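Local coordinates for protein putative polysaccharide deacetylase (Bdellovibrio bacteriovorus HD100, PDB 5JP6) that probably deacetylates peptidoglycan of the prey cell wall during predation, as a zinc-binding carbohydrate esterase of family 4, at residues A[172-177]-A[329-334]. The protein carries 1 engineered substitution. Numbering follows the deposited sequence.
Sequences VLTFDD and RGIVLF. With ZN (zinc ion), chain B.
F334 and F175 lie side by side on one face of two parallel neighbouring strands, their planes 16° apart but offset, with ring centroids 5.5 Å apart, so little of one ring lies over the other. F175 sets CD1 and CE1 against F334 CB, CD1 at 3.5 Å. The F334 ring is bordered twice more: V332 CG1 sits over one face, toward the rim, and L173 CD2 comes in at the edge. That same methyl, L173 CD2, lodges against V332 CG2 at 3.9 Å, closing the row. Helix 339-354 covers this face through M345, F348 and L349.

On the other face, T174 CG2 nestles against I331 CG2 (3.6 Å), and V172 CB backs onto I331 CG1. T174 OG1 stands between its own backbone N and carbonyl carbon (chi1 77°), from where it hydrogen-bonds V332 O at 2.7 Å; that oxygen also accepts from T174 N. Further along, L333 crosses D176 at about a right angle, its CD1 3.4 Å from D176 OD2. R277 joins T174 and D176, its NH1 hydrogen-bonded to T174 OG1 and salt-bridged to D176 OD1.

Backbone bonds alternate from V172 N–G330 O to D176 N–F334 O. Just past the strand end, D177 OD2 binds zinc at 2.4 Å, with H227 and Y280 as further ligands. Parallel strands carrying a metal site at their C-terminal ends are characteristic of the distorted barrel of NodB-homology deacetylases.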
loop_
_atom_site.group_PDB
_atom_site.type_symbol
_atom_site.label_atom_id
_atom_site.label_comp_id
_atom_site.label_asym_id
_atom_site.label_seq_id
_atom_site.Cartn_x
_atom_site.Cartn_y
_atom_site.Cartn_z
ATOM N N VAL A 172 -0.707 15.542 1.796
ATOM C CA VAL A 172 -1.691 14.558 2.230
ATOM C C VAL A 172 -1.060 13.193 2.010
ATOM O O VAL A 172 -0.638 12.868 0.909
ATOM C CB VAL A 172 -2.995 14.654 1.410
ATOM C CG1 VAL A 172 -4.047 13.678 1.902
ATOM C CG2 VAL A 172 -3.555 16.043 1.398
ATOM N N LEU A 173 -0.963 12.439 3.084
ATOM C CA LEU A 173 -0.355 11.144 2.997
ATOM C C LEU A 173 -1.400 10.056 2.748
ATOM O O LEU A 173 -2.386 9.946 3.501
ATOM C CB LEU A 173 0.389 10.841 4.288
ATOM C CG LEU A 173 1.457 11.870 4.692
ATOM C CD1 LEU A 173 2.192 11.369 5.903
ATOM C CD2 LEU A 173 2.416 12.216 3.538
ATOM N N THR A 174 -1.224 9.293 1.672
ATOM C CA THR A 174 -2.171 8.281 1.291
ATOM C C THR A 174 -1.529 6.931 1.091
ATOM O O THR A 174 -0.390 6.822 0.611
ATOM C CB THR A 174 -3.023 8.719 0.075
ATOM O OG1 THR A 174 -2.270 8.591 -1.148
ATOM C CG2 THR A 174 -3.550 10.116 0.213
ATOM N N PHE A 175 -2.262 5.908 1.509
ATOM C CA PHE A 175 -1.735 4.546 1.544
ATOM C C PHE A 175 -2.718 3.604 0.868
ATOM O O PHE A 175 -3.859 3.467 1.319
ATOM C CB PHE A 175 -1.531 4.089 2.994
ATOM C CG PHE A 175 -0.450 4.860 3.715
ATOM C CD1 PHE A 175 0.863 4.478 3.629
ATOM C CD2 PHE A 175 -0.774 5.977 4.446
ATOM C CE1 PHE A 175 1.852 5.210 4.259
ATOM C CE2 PHE A 175 0.210 6.717 5.087
ATOM C CZ PHE A 175 1.530 6.328 4.976
ATOM N N ASP A 176 -2.243 2.944 -0.184
ATOM C CA ASP A 176 -3.053 1.971 -0.936
ATOM C C ASP A 176 -2.762 0.527 -0.600
ATOM O O ASP A 176 -1.607 0.180 -0.330
ATOM C CB ASP A 176 -2.779 2.128 -2.440
ATOM C CG ASP A 176 -3.425 3.328 -3.053
ATOM O OD1 ASP A 176 -4.037 4.163 -2.347
ATOM O OD2 ASP A 176 -3.333 3.438 -4.305
ATOM N N ASP A 177 -3.818 -0.267 -0.716
ATOM C CA ASP A 177 -3.792 -1.729 -0.826
ATOM C C ASP A 177 -3.715 -2.535 0.436
ATOM O O ASP A 177 -3.726 -3.758 0.377
ATOM C CB ASP A 177 -2.728 -2.153 -1.818
ATOM C CG ASP A 177 -3.076 -1.702 -3.185
ATOM O OD1 ASP A 177 -4.296 -1.546 -3.453
ATOM O OD2 ASP A 177 -2.211 -1.475 -3.976
ATOM N N ARG A 329 3.604 20.738 -2.739
ATOM C CA ARG A 329 2.377 20.439 -2.000
ATOM C C ARG A 329 1.657 19.304 -2.717
ATOM O O ARG A 329 1.949 18.997 -3.882
ATOM C CB ARG A 329 1.438 21.660 -1.960
ATOM C CG ARG A 329 0.671 21.843 -3.264
ATOM C CD ARG A 329 -0.184 23.085 -3.201
ATOM N NE ARG A 329 0.574 24.297 -3.412
ATOM C CZ ARG A 329 0.034 25.512 -3.349
ATOM N NH1 ARG A 329 -1.246 25.662 -3.040
ATOM N NH2 ARG A 329 0.779 26.568 -3.581
ATOM N N GLY A 330 0.698 18.696 -2.032
ATOM C CA GLY A 330 -0.223 17.789 -2.706
ATOM C C GLY A 330 -0.381 16.474 -2.019
ATOM O O GLY A 330 -0.325 16.408 -0.802
ATOM N N ILE A 331 -0.686 15.458 -2.822
ATOM C CA ILE A 331 -1.091 14.146 -2.353
ATOM C C ILE A 331 0.004 13.154 -2.681
ATOM O O ILE A 331 0.403 13.018 -3.842
ATOM C CB ILE A 331 -2.427 13.704 -2.969
ATOM C CG1 ILE A 331 -3.552 14.637 -2.525
ATOM C CG2 ILE A 331 -2.749 12.251 -2.615
ATOM C CD1 ILE A 331 -4.885 14.374 -3.182
ATOM N N VAL A 332 0.486 12.472 -1.636
ATOM C CA VAL A 332 1.566 11.490 -1.768
ATOM C C VAL A 332 0.994 10.087 -1.856
ATOM O O VAL A 332 0.171 9.714 -1.008
ATOM C CB VAL A 332 2.511 11.537 -0.549
ATOM C CG1 VAL A 332 3.712 10.593 -0.760
ATOM C CG2 VAL A 332 2.975 12.961 -0.281
ATOM N N LEU A 333 1.480 9.312 -2.817
ATOM C CA LEU A 333 1.095 7.899 -2.954
ATOM C C LEU A 333 2.130 6.962 -2.311
ATOM O O LEU A 333 3.265 6.874 -2.809
ATOM C CB LEU A 333 0.974 7.529 -4.431
ATOM C CG LEU A 333 0.626 6.073 -4.703
ATOM C CD1 LEU A 333 -0.736 5.668 -4.126
ATOM C CD2 LEU A 333 0.680 5.771 -6.202
ATOM N N PHE A 334 1.686 6.246 -1.270
ATOM C CA PHE A 334 2.455 5.175 -0.585
ATOM C C PHE A 334 1.539 3.924 -0.679
ATOM O O PHE A 334 0.328 3.998 -0.931
ATOM C CB PHE A 334 2.745 5.478 0.880
ATOM C CG PHE A 334 3.848 6.490 1.132
ATOM C CD1 PHE A 334 5.192 6.242 0.734
ATOM C CD2 PHE A 334 3.566 7.649 1.830
ATOM C CE1 PHE A 334 6.169 7.148 1.051
ATOM C CE2 PHE A 334 4.571 8.538 2.170
ATOM C CZ PHE A 334 5.845 8.293 1.750
HETATM ZN ZN ZN B . -3.101 -0.093 -5.735
#